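Local coordinates for protein UDP-galactopyranose mutase (Deinococcus radiodurans, PDB 3HDQ) that binds FAD and UDP-galactopyranose and probably interconverts the pyranose and furanose forms of UDP-galactose, at residues H254-F265 against A356-A366; Y301-F309 against T320-R328. All coordinates share one frame; numbering follows the deposited sequence.

Contact 1 (H254-F265 against A356-A366); sequences HMIYTGPVDAFF and AQDVTFVGRLA. With FAD (flavin-adenine dinucleotide), chain L.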
loop_
_atom_site.group_PDB
_atom_site.type_symbol
_atom_site.label_atom_id
_atom_site.label_comp_id
_atom_site.label_asym_id
_atom_site.label_seq_id
_atom_site.Cartn_x
_atom_site.Cartn_y
_atom_site.Cartn_z
ATOM N N HIS A 254 -18.156 21.184 -6.158
ATOM C CA HIS A 254 -19.042 20.538 -5.201
ATOM C C HIS A 254 -18.252 19.667 -4.228
ATOM O O HIS A 254 -17.229 19.103 -4.594
ATOM C CB HIS A 254 -20.111 19.705 -5.915
ATOM C CG HIS A 254 -21.246 19.307 -5.024
ATOM N ND1 HIS A 254 -22.411 20.035 -4.931
ATOM C CD2 HIS A 254 -21.378 18.269 -4.160
ATOM C CE1 HIS A 254 -23.221 19.457 -4.060
ATOM N NE2 HIS A 254 -22.614 18.389 -3.576
ATOM N N MET A 255 -18.723 19.582 -2.987
ATOM C CA MET A 255 -18.069 18.764 -1.971
ATOM C C MET A 255 -18.932 17.576 -1.552
ATOM O O MET A 255 -20.150 17.701 -1.359
ATOM C CB MET A 255 -17.682 19.587 -0.729
ATOM C CG MET A 255 -17.065 18.723 0.365
ATOM S SD MET A 255 -16.632 19.515 1.930
ATOM C CE MET A 255 -15.178 20.436 1.439
ATOM N N ILE A 256 -18.283 16.420 -1.434
ATOM C CA ILE A 256 -18.894 15.238 -0.847
ATOM C C ILE A 256 -18.136 14.954 0.443
ATOM O O ILE A 256 -16.942 14.700 0.411
ATOM C CB ILE A 256 -18.856 14.040 -1.823
ATOM C CG1 ILE A 256 -19.742 14.346 -3.036
ATOM C CG2 ILE A 256 -19.336 12.754 -1.141
ATOM C CD1 ILE A 256 -19.894 13.214 -4.000
ATOM N N TYR A 257 -18.830 15.042 1.577
ATOM C CA TYR A 257 -18.200 14.890 2.887
ATOM C C TYR A 257 -18.623 13.566 3.544
ATOM O O TYR A 257 -19.814 13.241 3.586
ATOM C CB TYR A 257 -18.524 16.104 3.792
ATOM C CG TYR A 257 -17.902 16.050 5.178
ATOM C CD1 TYR A 257 -16.585 16.430 5.389
ATOM C CD2 TYR A 257 -18.638 15.615 6.276
ATOM C CE1 TYR A 257 -16.013 16.366 6.656
ATOM C CE2 TYR A 257 -18.091 15.560 7.535
ATOM C CZ TYR A 257 -16.777 15.928 7.727
ATOM O OH TYR A 257 -16.229 15.868 9.000
ATOM N N THR A 258 -17.647 12.804 4.036
ATOM C CA THR A 258 -17.921 11.496 4.643
ATOM C C THR A 258 -17.326 11.386 6.055
ATOM O O THR A 258 -17.287 10.310 6.646
ATOM C CB THR A 258 -17.451 10.313 3.749
ATOM O OG1 THR A 258 -16.021 10.181 3.787
ATOM C CG2 THR A 258 -17.916 10.506 2.296
ATOM N N GLY A 259 -16.867 12.509 6.595
ATOM C CA GLY A 259 -16.387 12.558 7.965
ATOM C C GLY A 259 -17.535 12.742 8.948
ATOM O O GLY A 259 -18.699 12.768 8.549
ATOM N N PRO A 260 -17.216 12.864 10.244
ATOM C CA PRO A 260 -18.251 13.072 11.273
ATOM C C PRO A 260 -18.969 14.416 11.055
ATOM O O PRO A 260 -18.304 15.386 10.699
ATOM C CB PRO A 260 -17.454 13.112 12.578
ATOM C CG PRO A 260 -16.017 12.835 12.224
ATOM C CD PRO A 260 -15.854 13.046 10.765
ATOM N N VAL A 261 -20.292 14.478 11.224
ATOM C CA VAL A 261 -21.019 15.726 10.937
ATOM C C VAL A 261 -20.757 16.846 11.917
ATOM O O VAL A 261 -20.773 18.002 11.530
ATOM C CB VAL A 261 -22.561 15.577 10.919
ATOM C CG1 VAL A 261 -23.121 15.852 9.527
ATOM C CG2 VAL A 261 -23.000 14.250 11.505
ATOM N N ASP A 262 -20.580 16.525 13.193
ATOM C CA ASP A 262 -20.472 17.592 14.174
ATOM C C ASP A 262 -19.246 18.444 13.867
ATOM O O ASP A 262 -19.318 19.670 13.897
ATOM C CB ASP A 262 -20.494 17.078 15.627
ATOM C CG ASP A 262 -19.461 15.985 15.895
ATOM O OD1 ASP A 262 -18.882 15.444 14.930
ATOM O OD2 ASP A 262 -19.229 15.664 17.080
ATOM N N ALA A 263 -18.143 17.787 13.523
ATOM C CA ALA A 263 -16.881 18.465 13.232
ATOM C C ALA A 263 -16.985 19.368 12.017
ATOM O O ALA A 263 -16.360 20.424 11.973
ATOM C CB ALA A 263 -15.750 17.452 13.031
ATOM N N PHE A 264 -17.764 18.954 11.027
ATOM C CA PHE A 264 -17.902 19.765 9.825
ATOM C C PHE A 264 -18.472 21.132 10.190
ATOM O O PHE A 264 -18.096 22.151 9.613
ATOM C CB PHE A 264 -18.790 19.071 8.801
ATOM C CG PHE A 264 -18.890 19.805 7.501
ATOM C CD1 PHE A 264 -17.967 19.577 6.490
ATOM C CD2 PHE A 264 -19.899 20.727 7.287
ATOM C CE1 PHE A 264 -18.056 20.259 5.290
ATOM C CE2 PHE A 264 -19.991 21.410 6.090
ATOM C CZ PHE A 264 -19.068 21.175 5.093
ATOM N N PHE A 265 -19.376 21.142 11.163
ATOM C CA PHE A 265 -20.025 22.369 11.571
ATOM C C PHE A 265 -19.445 22.870 12.898
ATOM O O PHE A 265 -20.153 23.452 13.723
ATOM C CB PHE A 265 -21.543 22.163 11.651
ATOM C CG PHE A 265 -22.189 21.900 10.311
ATOM C CD1 PHE A 265 -22.649 20.631 9.977
ATOM C CD2 PHE A 265 -22.337 22.924 9.381
ATOM C CE1 PHE A 265 -23.240 20.391 8.748
ATOM C CE2 PHE A 265 -22.934 22.690 8.143
ATOM C CZ PHE A 265 -23.388 21.425 7.829
ATOM N N ALA A 356 -26.761 23.123 3.646
ATOM C CA ALA A 356 -25.471 23.486 3.069
ATOM C C ALA A 356 -25.540 23.353 1.554
ATOM O O ALA A 356 -25.786 22.274 1.008
ATOM C CB ALA A 356 -24.359 22.633 3.643
ATOM N N GLN A 357 -25.339 24.471 0.875
ATOM C CA GLN A 357 -25.635 24.539 -0.548
ATOM C C GLN A 357 -24.898 23.477 -1.365
ATOM O O GLN A 357 -25.521 22.566 -1.927
ATOM C CB GLN A 357 -25.370 25.955 -1.084
ATOM C CG GLN A 357 -26.154 27.028 -0.327
ATOM C CD GLN A 357 -26.210 28.362 -1.053
ATOM O OE1 GLN A 357 -25.345 28.676 -1.872
ATOM N NE2 GLN A 357 -27.233 29.159 -0.747
ATOM N N ASP A 358 -23.576 23.582 -1.413
ATOM C CA ASP A 358 -22.800 22.723 -2.300
ATOM C C ASP A 358 -22.063 21.590 -1.590
ATOM O O ASP A 358 -20.938 21.258 -1.953
ATOM C CB ASP A 358 -21.817 23.568 -3.105
ATOM C CG ASP A 358 -22.486 24.284 -4.252
ATOM O OD1 ASP A 358 -22.702 25.509 -4.126
ATOM O OD2 ASP A 358 -22.816 23.613 -5.259
ATOM N N VAL A 359 -22.703 21.003 -0.585
ATOM C CA VAL A 359 -22.122 19.884 0.132
ATOM C C VAL A 359 -23.142 18.766 0.267
ATOM O O VAL A 359 -24.277 19.001 0.682
ATOM C CB VAL A 359 -21.635 20.297 1.533
ATOM C CG1 VAL A 359 -20.917 19.143 2.211
ATOM C CG2 VAL A 359 -20.703 21.482 1.429
ATOM N N THR A 360 -22.751 17.551 -0.102
ATOM C CA THR A 360 -23.584 16.399 0.231
ATOM C C THR A 360 -22.896 15.411 1.178
ATOM O O THR A 360 -21.715 15.094 1.038
ATOM C CB THR A 360 -24.284 15.732 -1.003
ATOM O OG1 THR A 360 -24.128 14.311 -0.953
ATOM C CG2 THR A 360 -23.757 16.247 -2.301
ATOM N N PHE A 361 -23.662 14.970 2.169
ATOM C CA PHE A 361 -23.157 14.148 3.250
ATOM C C PHE A 361 -23.526 12.688 3.002
ATOM O O PHE A 361 -24.672 12.378 2.674
ATOM C CB PHE A 361 -23.724 14.650 4.590
ATOM C CG PHE A 361 -23.286 16.047 4.947
ATOM C CD1 PHE A 361 -23.759 17.140 4.235
ATOM C CD2 PHE A 361 -22.389 16.263 5.984
ATOM C CE1 PHE A 361 -23.349 18.408 4.541
ATOM C CE2 PHE A 361 -21.975 17.542 6.301
ATOM C CZ PHE A 361 -22.463 18.620 5.578
ATOM N N VAL A 362 -22.542 11.799 3.138
ATOM C CA VAL A 362 -22.730 10.379 2.837
ATOM C C VAL A 362 -21.861 9.534 3.741
ATOM O O VAL A 362 -20.729 9.913 4.029
ATOM C CB VAL A 362 -22.312 10.025 1.387
ATOM C CG1 VAL A 362 -22.819 8.634 1.018
ATOM C CG2 VAL A 362 -22.814 11.065 0.400
ATOM N N GLY A 363 -22.389 8.391 4.181
ATOM C CA GLY A 363 -21.589 7.401 4.883
ATOM C C GLY A 363 -21.923 7.265 6.353
ATOM O O GLY A 363 -22.712 8.044 6.896
ATOM N N ARG A 364 -21.310 6.277 7.005
ATOM C CA ARG A 364 -21.610 5.999 8.405
ATOM C C ARG A 364 -21.463 7.233 9.306
ATOM O O ARG A 364 -22.356 7.528 10.102
ATOM C CB ARG A 364 -20.764 4.837 8.951
ATOM C CG ARG A 364 -20.919 4.651 10.449
ATOM C CD ARG A 364 -19.937 3.638 11.075
ATOM N NE ARG A 364 -20.390 2.265 10.911
ATOM C CZ ARG A 364 -20.142 1.275 11.764
ATOM N NH1 ARG A 364 -19.439 1.484 12.862
ATOM N NH2 ARG A 364 -20.594 0.059 11.501
ATOM N N LEU A 365 -20.344 7.943 9.187
ATOM C CA LEU A 365 -20.033 9.060 10.092
ATOM C C LEU A 365 -20.803 10.333 9.762
ATOM O O LEU A 365 -21.282 11.036 10.653
ATOM C CB LEU A 365 -18.543 9.380 10.053
ATOM C CG LEU A 365 -17.663 8.181 10.398
ATOM C CD1 LEU A 365 -16.202 8.588 10.371
ATOM C CD2 LEU A 365 -18.078 7.649 11.762
ATOM N N ALA A 366 -20.905 10.617 8.472
ATOM C CA ALA A 366 -21.476 11.851 7.985
ATOM C C ALA A 366 -23.003 11.906 8.122
ATOM O O ALA A 366 -23.587 12.993 8.247
ATOM C CB ALA A 366 -21.048 12.061 6.529
HETATM P PA FAD L . -15.049 5.471 6.841
HETATM O O1A FAD L . -14.400 4.238 6.601
HETATM O O2A FAD L . -14.977 5.776 8.210
HETATM O O5B FAD L . -14.288 6.532 6.012
HETATM C C5B FAD L . -14.436 7.894 6.149
HETATM C C4B FAD L . -13.102 8.509 5.882
HETATM O O4B FAD L . -13.183 9.885 5.990
HETATM C C3B FAD L . -12.127 8.064 6.945
HETATM O O3B FAD L . -11.078 7.311 6.435
HETATM C C2B FAD L . -11.611 9.336 7.529
HETATM O O2B FAD L . -10.249 9.245 7.701
HETATM C C1B FAD L . -11.997 10.361 6.504
HETATM N N9A FAD L . -12.097 11.694 7.089
HETATM C C8A FAD L . -12.833 12.101 8.130
HETATM N N7A FAD L . -12.631 13.376 8.347
HETATM C C5A FAD L . -11.760 13.817 7.454
HETATM C C6A FAD L . -11.186 15.045 7.210
HETATM N N6A FAD L . -11.597 16.099 7.827
HETATM N N1A FAD L . -10.303 15.198 6.202
HETATM C C2A FAD L . -9.967 14.140 5.437
HETATM N N3A FAD L . -10.530 12.938 5.676
HETATM C C4A FAD L . -11.401 12.766 6.668
HETATM N N1 FAD L . -18.979 -3.631 8.136
HETATM C C2 FAD L . -19.353 -4.782 7.567
HETATM O O2 FAD L . -20.089 -4.801 6.626
HETATM N N3 FAD L . -18.874 -5.923 8.072
HETATM C C4 FAD L . -18.029 -5.908 9.131
HETATM O O4 FAD L . -17.597 -6.911 9.589
HETATM C C4X FAD L . -17.679 -4.737 9.696
HETATM N N5 FAD L . -16.851 -4.737 10.760
HETATM C C5X FAD L . -16.498 -3.564 11.323
HETATM C C6 FAD L . -15.643 -3.573 12.398
HETATM C C7 FAD L . -15.274 -2.391 12.977
HETATM C C7M FAD L . -14.364 -2.384 14.135
HETATM C C8 FAD L . -15.740 -1.209 12.479
HETATM C C8M FAD L . -15.317 0.044 13.149
HETATM C C9 FAD L . -16.592 -1.202 11.394
HETATM C C9A FAD L . -16.983 -2.381 10.810
HETATM N N10 FAD L . -17.818 -2.395 9.730
HETATM C C10 FAD L . -18.160 -3.584 9.191
HETATM C "C1'" FAD L . -18.457 -1.157 9.219
HETATM C "C2'" FAD L . -17.640 -0.448 8.164
HETATM O "O2'" FAD L . -16.459 -0.076 8.778
HETATM C "C3'" FAD L . -18.312 0.812 7.627
HETATM O "O3'" FAD L . -19.473 0.599 6.954
HETATM C "C4'" FAD L . -17.524 1.383 6.505
HETATM O "O4'" FAD L . -16.207 1.014 6.774
HETATM C "C5'" FAD L . -17.748 2.866 6.491
HETATM O "O5'" FAD L . -17.463 3.496 5.298
HETATM P P FAD L . -17.409 5.046 5.270
HETATM O O1P FAD L . -16.868 5.468 4.038
HETATM O O2P FAD L . -18.741 5.506 5.381
HETATM O O3P FAD L . -16.571 5.528 6.495
HETATM O O HOH W 1 -19.007 8.185 6.720
#
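Phe361 turns the edge of its ring into the face of Phe264, a T-shaped pair with Phe361 CZ 3.7 Å from Phe264 CD2 and the planes 82° apart. The same CZ lies 3.7 Å from Phe265 CE1, but these two rings, nearly parallel, are slid so far that they barely overlap. Phe361 CD2 packs on Val261 CG1 at 3.6 Å and meets Tyr257 CD2 obliquely. With CG anti to the backbone N (chi1 -179°), the Tyr257 ring lies between Phe264 CD1 on one face and Gly259 N on the other. Its hydroxyl donates to Pro260 O (2.7 Å), which ties the ring to the turn after the strand. Both methyls of Val359 meet Phe264 CZ, while Ala353 of helix 340-355 touches Phe361. Strands 254-257 and 359-361 are parallel neighbours in the Rossmann-type sheet, joined by alternating backbone bonds from Met255 N to Asp358 O up to Val362 N to Tyr257 O. Past the strand ends both segments line the FAD, Gly259 and Thr258 lying by its adenosine. Arg364 N donates to the phosphate oxygen O2P (3.1 Å), and a water bonded to Leu365 N and Thr258 O donates to that oxygen too; Thr258 OG1 turns instead to Val35 O. The opposite end of the strand pair is the solvent side. There Asp358 O lies over the centre of one face of the His254 ring, 3.4 Å above its plane, with the carboxylate of exposed Asp358 nearly perpendicular to the ring. Gln357 before it is exposed and poorly ordered.

Contact 2 (Y301-F309 against T320-R328); sequences YAYTRVSEF and TSVVYEYPR. With GDU (galactose-uridine-5'-diphosphate), chain K.
Glu325, which has the most surface buried by the contact, receives Arg305 side-on. Arg305 NE donates to Glu325 OE1 at 2.7 Å, from above the carboxylate plane, and NH2 donates to the syn lone pair of OE2 at 3.1 Å. Because one nitrogen goes to each oxygen, the salt bridge restrains the guanidinium's rotation, although the two planes stand 47° apart. Arg305 CG stands between the backbone N and the carbonyl carbon (chi1 55°), and the chain, extended from there to NE, carries the group out toward the substrate. There NH1 donates almost straight to O3B of GDU (2.9 Å), the oxygen linking the beta-phosphate to the sugar, while the NH2 bonds to the diphosphate are weak; GDU C6' lies over one guanidinium face. A water bonded to Ser307 OG donates to Glu325 OE1 and to Val323 O, and Ser307 OG also bonds Thr294. FAD touches both Arg305 and Glu325, consistent with a pair that shapes the site between cofactor and sugar. These side chains share one face of two antiparallel neighbours, strands 305-308 and 320-328, in the mixed sheet. Ser307 and Val323 form a hydrogen-bonded pair, and Val306 and Tyr324 a non-hydrogen-bonded one. Tyr303 and Tyr324, next in surface covered by the contact, pack on the reverse side. Tyr324 directs the edge of its ring at a face of Tyr303, with CD1 3.7 Å from Tyr303 CE1, and Tyr301 CB covers the other face. Tyr303 in turn sets its own edge, offset, against the face of Tyr326. Val306 CG1 makes a close CH-pi contact, 3.4 Å from the Tyr324 ring centroid. At the far end Thr320 OG1 donates to the anti lone pair of Glu308 OE1 (2.7 Å), an oxygen that also accepts from Leu289 N.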
loop_
_atom_site.group_PDB
_atom_site.type_symbol
_atom_site.label_atom_id
_atom_site.label_comp_id
_atom_site.label_asym_id
_atom_site.label_seq_id
_atom_site.Cartn_x
_atom_site.Cartn_y
_atom_site.Cartn_z
ATOM N N TYR A 301 -12.771 -9.834 30.838
ATOM C CA TYR A 301 -11.703 -9.076 30.192
ATOM C C TYR A 301 -12.134 -7.663 29.809
ATOM O O TYR A 301 -13.328 -7.362 29.754
ATOM C CB TYR A 301 -11.205 -9.822 28.944
ATOM C CG TYR A 301 -10.609 -11.180 29.237
ATOM C CD1 TYR A 301 -9.463 -11.293 30.017
ATOM C CD2 TYR A 301 -11.183 -12.347 28.740
ATOM C CE1 TYR A 301 -8.905 -12.522 30.296
ATOM C CE2 TYR A 301 -10.616 -13.599 29.009
ATOM C CZ TYR A 301 -9.479 -13.669 29.788
ATOM O OH TYR A 301 -8.895 -14.872 30.076
ATOM N N ALA A 302 -11.158 -6.802 29.535
ATOM C CA ALA A 302 -11.447 -5.419 29.140
ATOM C C ALA A 302 -11.789 -5.330 27.665
ATOM O O ALA A 302 -12.459 -4.389 27.240
ATOM C CB ALA A 302 -10.275 -4.505 29.471
ATOM N N TYR A 303 -11.340 -6.311 26.883
ATOM C CA TYR A 303 -11.675 -6.342 25.452
ATOM C C TYR A 303 -13.012 -7.014 25.165
ATOM O O TYR A 303 -13.466 -7.880 25.906
ATOM C CB TYR A 303 -10.563 -6.994 24.611
ATOM C CG TYR A 303 -9.935 -8.237 25.211
ATOM C CD1 TYR A 303 -10.499 -9.497 25.008
ATOM C CD2 TYR A 303 -8.773 -8.150 25.974
ATOM C CE1 TYR A 303 -9.917 -10.634 25.555
ATOM C CE2 TYR A 303 -8.186 -9.282 26.528
ATOM C CZ TYR A 303 -8.761 -10.518 26.311
ATOM O OH TYR A 303 -8.180 -11.641 26.855
ATOM N N THR A 304 -13.637 -6.599 24.072
ATOM C CA THR A 304 -14.909 -7.163 23.654
ATOM C C THR A 304 -14.719 -8.457 22.873
ATOM O O THR A 304 -15.530 -9.366 22.990
ATOM C CB THR A 304 -15.689 -6.175 22.768
ATOM O OG1 THR A 304 -14.798 -5.602 21.803
ATOM C CG2 THR A 304 -16.319 -5.066 23.613
ATOM N N ARG A 305 -13.661 -8.527 22.066
ATOM C CA ARG A 305 -13.444 -9.688 21.208
ATOM C C ARG A 305 -12.008 -9.817 20.692
ATOM O O ARG A 305 -11.226 -8.862 20.743
ATOM C CB ARG A 305 -14.429 -9.679 20.034
ATOM C CG ARG A 305 -14.396 -8.411 19.225
ATOM C CD ARG A 305 -15.391 -8.418 18.075
ATOM N NE ARG A 305 -15.332 -7.128 17.395
ATOM C CZ ARG A 305 -16.308 -6.597 16.668
ATOM N NH1 ARG A 305 -17.459 -7.243 16.491
ATOM N NH2 ARG A 305 -16.127 -5.404 16.119
ATOM N N VAL A 306 -11.680 -11.020 20.221
ATOM C CA VAL A 306 -10.434 -11.311 19.521
ATOM C C VAL A 306 -10.792 -11.904 18.185
ATOM O O VAL A 306 -11.642 -12.787 18.109
ATOM C CB VAL A 306 -9.614 -12.433 20.187
ATOM C CG1 VAL A 306 -8.112 -12.190 19.991
ATOM C CG2 VAL A 306 -9.988 -12.616 21.624
ATOM N N SER A 307 -10.104 -11.465 17.143
ATOM C CA SER A 307 -10.324 -12.002 15.815
ATOM C C SER A 307 -9.011 -12.495 15.229
ATOM O O SER A 307 -7.939 -11.954 15.537
ATOM C CB SER A 307 -10.974 -10.955 14.910
ATOM O OG SER A 307 -12.228 -10.566 15.441
ATOM N N GLU A 308 -9.102 -13.531 14.395
ATOM C CA GLU A 308 -7.919 -14.156 13.794
ATOM C C GLU A 308 -8.053 -14.117 12.283
ATOM O O GLU A 308 -8.881 -14.816 11.700
ATOM C CB GLU A 308 -7.754 -15.601 14.272
ATOM C CG GLU A 308 -6.482 -16.273 13.786
ATOM C CD GLU A 308 -6.298 -17.666 14.369
ATOM O OE1 GLU A 308 -5.171 -18.201 14.289
ATOM O OE2 GLU A 308 -7.284 -18.222 14.903
ATOM N N PHE A 309 -7.225 -13.291 11.659
ATOM C CA PHE A 309 -7.436 -12.908 10.276
ATOM C C PHE A 309 -7.371 -14.033 9.256
ATOM O O PHE A 309 -8.075 -13.981 8.246
ATOM C CB PHE A 309 -6.490 -11.772 9.916
ATOM C CG PHE A 309 -6.827 -10.499 10.621
ATOM C CD1 PHE A 309 -5.983 -9.974 11.582
ATOM C CD2 PHE A 309 -8.031 -9.851 10.356
ATOM C CE1 PHE A 309 -6.312 -8.805 12.244
ATOM C CE2 PHE A 309 -8.373 -8.691 11.020
ATOM C CZ PHE A 309 -7.518 -8.167 11.967
ATOM N N THR A 320 0.408 -16.689 12.757
ATOM C CA THR A 320 -0.942 -16.166 12.732
ATOM C C THR A 320 -0.983 -14.823 13.444
ATOM O O THR A 320 -0.263 -14.609 14.423
ATOM C CB THR A 320 -1.959 -17.160 13.358
ATOM O OG1 THR A 320 -3.293 -16.713 13.100
ATOM C CG2 THR A 320 -1.761 -17.278 14.848
ATOM N N SER A 321 -1.798 -13.908 12.928
ATOM C CA SER A 321 -1.978 -12.602 13.556
ATOM C C SER A 321 -3.417 -12.385 14.018
ATOM O O SER A 321 -4.374 -12.697 13.303
ATOM C CB SER A 321 -1.570 -11.469 12.607
ATOM O OG SER A 321 -0.188 -11.494 12.358
ATOM N N VAL A 322 -3.550 -11.825 15.213
ATOM C CA VAL A 322 -4.852 -11.567 15.808
ATOM C C VAL A 322 -4.940 -10.125 16.301
ATOM O O VAL A 322 -3.915 -9.459 16.495
ATOM C CB VAL A 322 -5.112 -12.505 17.008
ATOM C CG1 VAL A 322 -4.998 -13.949 16.588
ATOM C CG2 VAL A 322 -4.146 -12.196 18.152
ATOM N N VAL A 323 -6.170 -9.659 16.513
ATOM C CA VAL A 323 -6.413 -8.348 17.091
ATOM C C VAL A 323 -7.424 -8.414 18.241
ATOM O O VAL A 323 -8.466 -9.072 18.133
ATOM C CB VAL A 323 -6.916 -7.339 16.032
ATOM C CG1 VAL A 323 -8.277 -7.767 15.480
ATOM C CG2 VAL A 323 -6.989 -5.942 16.631
ATOM N N TYR A 324 -7.091 -7.729 19.332
ATOM C CA TYR A 324 -7.987 -7.508 20.470
ATOM C C TYR A 324 -8.535 -6.079 20.434
ATOM O O TYR A 324 -7.768 -5.124 20.331
ATOM C CB TYR A 324 -7.224 -7.697 21.781
ATOM C CG TYR A 324 -6.772 -9.124 22.031
ATOM C CD1 TYR A 324 -7.519 -9.977 22.828
ATOM C CD2 TYR A 324 -5.595 -9.611 21.471
ATOM C CE1 TYR A 324 -7.111 -11.275 23.060
ATOM C CE2 TYR A 324 -5.174 -10.915 21.700
ATOM C CZ TYR A 324 -5.939 -11.740 22.495
ATOM O OH TYR A 324 -5.547 -13.036 22.726
ATOM N N GLU A 325 -9.854 -5.934 20.530
ATOM C CA GLU A 325 -10.483 -4.615 20.525
ATOM C C GLU A 325 -10.897 -4.126 21.914
ATOM O O GLU A 325 -11.664 -4.784 22.619
ATOM C CB GLU A 325 -11.722 -4.605 19.632
ATOM C CG GLU A 325 -11.464 -4.784 18.169
ATOM C CD GLU A 325 -12.749 -5.024 17.412
ATOM O OE1 GLU A 325 -12.903 -6.133 16.865
ATOM O OE2 GLU A 325 -13.615 -4.120 17.387
ATOM N N TYR A 326 -10.407 -2.949 22.282
ATOM C CA TYR A 326 -10.829 -2.290 23.513
ATOM C C TYR A 326 -11.697 -1.061 23.203
ATOM O O TYR A 326 -11.241 -0.121 22.557
ATOM C CB TYR A 326 -9.606 -1.864 24.330
ATOM C CG TYR A 326 -8.664 -2.997 24.693
ATOM C CD1 TYR A 326 -7.880 -3.618 23.723
ATOM C CD2 TYR A 326 -8.547 -3.435 26.009
ATOM C CE1 TYR A 326 -7.013 -4.657 24.055
ATOM C CE2 TYR A 326 -7.680 -4.474 26.353
ATOM C CZ TYR A 326 -6.914 -5.079 25.374
ATOM O OH TYR A 326 -6.052 -6.108 25.712
ATOM N N PRO A 327 -12.954 -1.068 23.665
ATOM C CA PRO A 327 -13.862 0.082 23.522
ATOM C C PRO A 327 -13.280 1.334 24.165
ATOM O O PRO A 327 -12.772 1.255 25.284
ATOM C CB PRO A 327 -15.109 -0.355 24.292
ATOM C CG PRO A 327 -15.053 -1.853 24.289
ATOM C CD PRO A 327 -13.583 -2.193 24.370
ATOM N N ARG A 328 -13.352 2.467 23.468
ATOM C CA ARG A 328 -12.845 3.733 23.993
ATOM C C ARG A 328 -13.872 4.859 23.850
ATOM O O ARG A 328 -14.553 4.976 22.834
ATOM C CB ARG A 328 -11.545 4.125 23.282
ATOM C CG ARG A 328 -10.365 3.225 23.590
ATOM C CD ARG A 328 -9.859 3.412 25.020
ATOM N NE ARG A 328 -8.816 2.444 25.370
ATOM C CZ ARG A 328 -8.974 1.435 26.227
ATOM N NH1 ARG A 328 -10.137 1.266 26.835
ATOM N NH2 ARG A 328 -7.972 0.594 26.484
HETATM N N1 GDU K . -24.021 -7.767 21.049
HETATM C C2 GDU K . -23.840 -8.387 22.120
HETATM N N3 GDU K . -23.260 -9.449 22.486
HETATM C C4 GDU K . -22.659 -10.097 21.473
HETATM C C5 GDU K . -22.762 -9.507 20.117
HETATM C C6 GDU K . -23.439 -8.352 19.963
HETATM O O2 GDU K . -24.436 -7.717 23.222
HETATM O O4 GDU K . -22.021 -11.129 21.667
HETATM C C1D GDU K . -24.726 -6.522 20.942
HETATM C C2D GDU K . -23.971 -5.218 21.295
HETATM O O2D GDU K . -24.844 -4.186 21.739
HETATM C C3D GDU K . -23.331 -4.898 19.960
HETATM C C4D GDU K . -24.540 -5.133 19.057
HETATM O O4D GDU K . -25.229 -6.254 19.619
HETATM O O3D GDU K . -22.843 -3.559 19.929
HETATM C C5D GDU K . -24.271 -5.153 17.560
HETATM O O5D GDU K . -23.404 -6.288 17.378
HETATM P PA GDU K . -22.298 -6.344 16.228
HETATM O O1A GDU K . -21.821 -7.751 16.122
HETATM O O2A GDU K . -22.941 -5.956 14.962
HETATM O O3A GDU K . -21.043 -5.453 16.621
HETATM P PB GDU K . -20.087 -4.799 15.542
HETATM O O1B GDU K . -19.131 -4.068 16.409
HETATM O O2B GDU K . -20.691 -3.803 14.623
HETATM O O3B GDU K . -19.221 -5.868 14.714
HETATM C "C1'" GDU K . -18.486 -5.801 13.476
HETATM C "C2'" GDU K . -19.459 -6.039 12.302
HETATM C "C3'" GDU K . -20.272 -7.300 12.676
HETATM C "C4'" GDU K . -19.301 -8.519 12.634
HETATM C "C5'" GDU K . -18.072 -8.203 13.532
HETATM C "C6'" GDU K . -16.898 -9.207 13.354
HETATM O "O2'" GDU K . -20.270 -4.879 12.040
HETATM O "O3'" GDU K . -21.379 -7.435 11.756
HETATM O "O4'" GDU K . -18.913 -8.732 11.261
HETATM O "O5'" GDU K . -17.502 -6.864 13.509
HETATM O "O6'" GDU K . -16.868 -10.219 14.388
HETATM O O HOH W 2 -11.282 -8.388 17.142
#

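How the contacts relate
From the N terminus, strands 30-35 and 55-58 begin the parallel sheet, to which the chain returns for strand 235-239 and then 252-257, where contact 1 opens. It then leaves for the mixed sheet through strands 274-284 and 294-296. Contact 2 closes a short loop there, strand 305-308 passing through helix 309-313 into the long strand 320-336. Helix 340-355 leads back to strand 359-361, so contact 1 closes the larger loop with contact 2 nested inside it. The two centres lie 30 Å apart on opposite sides of the chain's centre, without touching. FAD spans the gap, its adenosine and pyrophosphate at contact 1, and also touches Arg305 and Glu325 of contact 2.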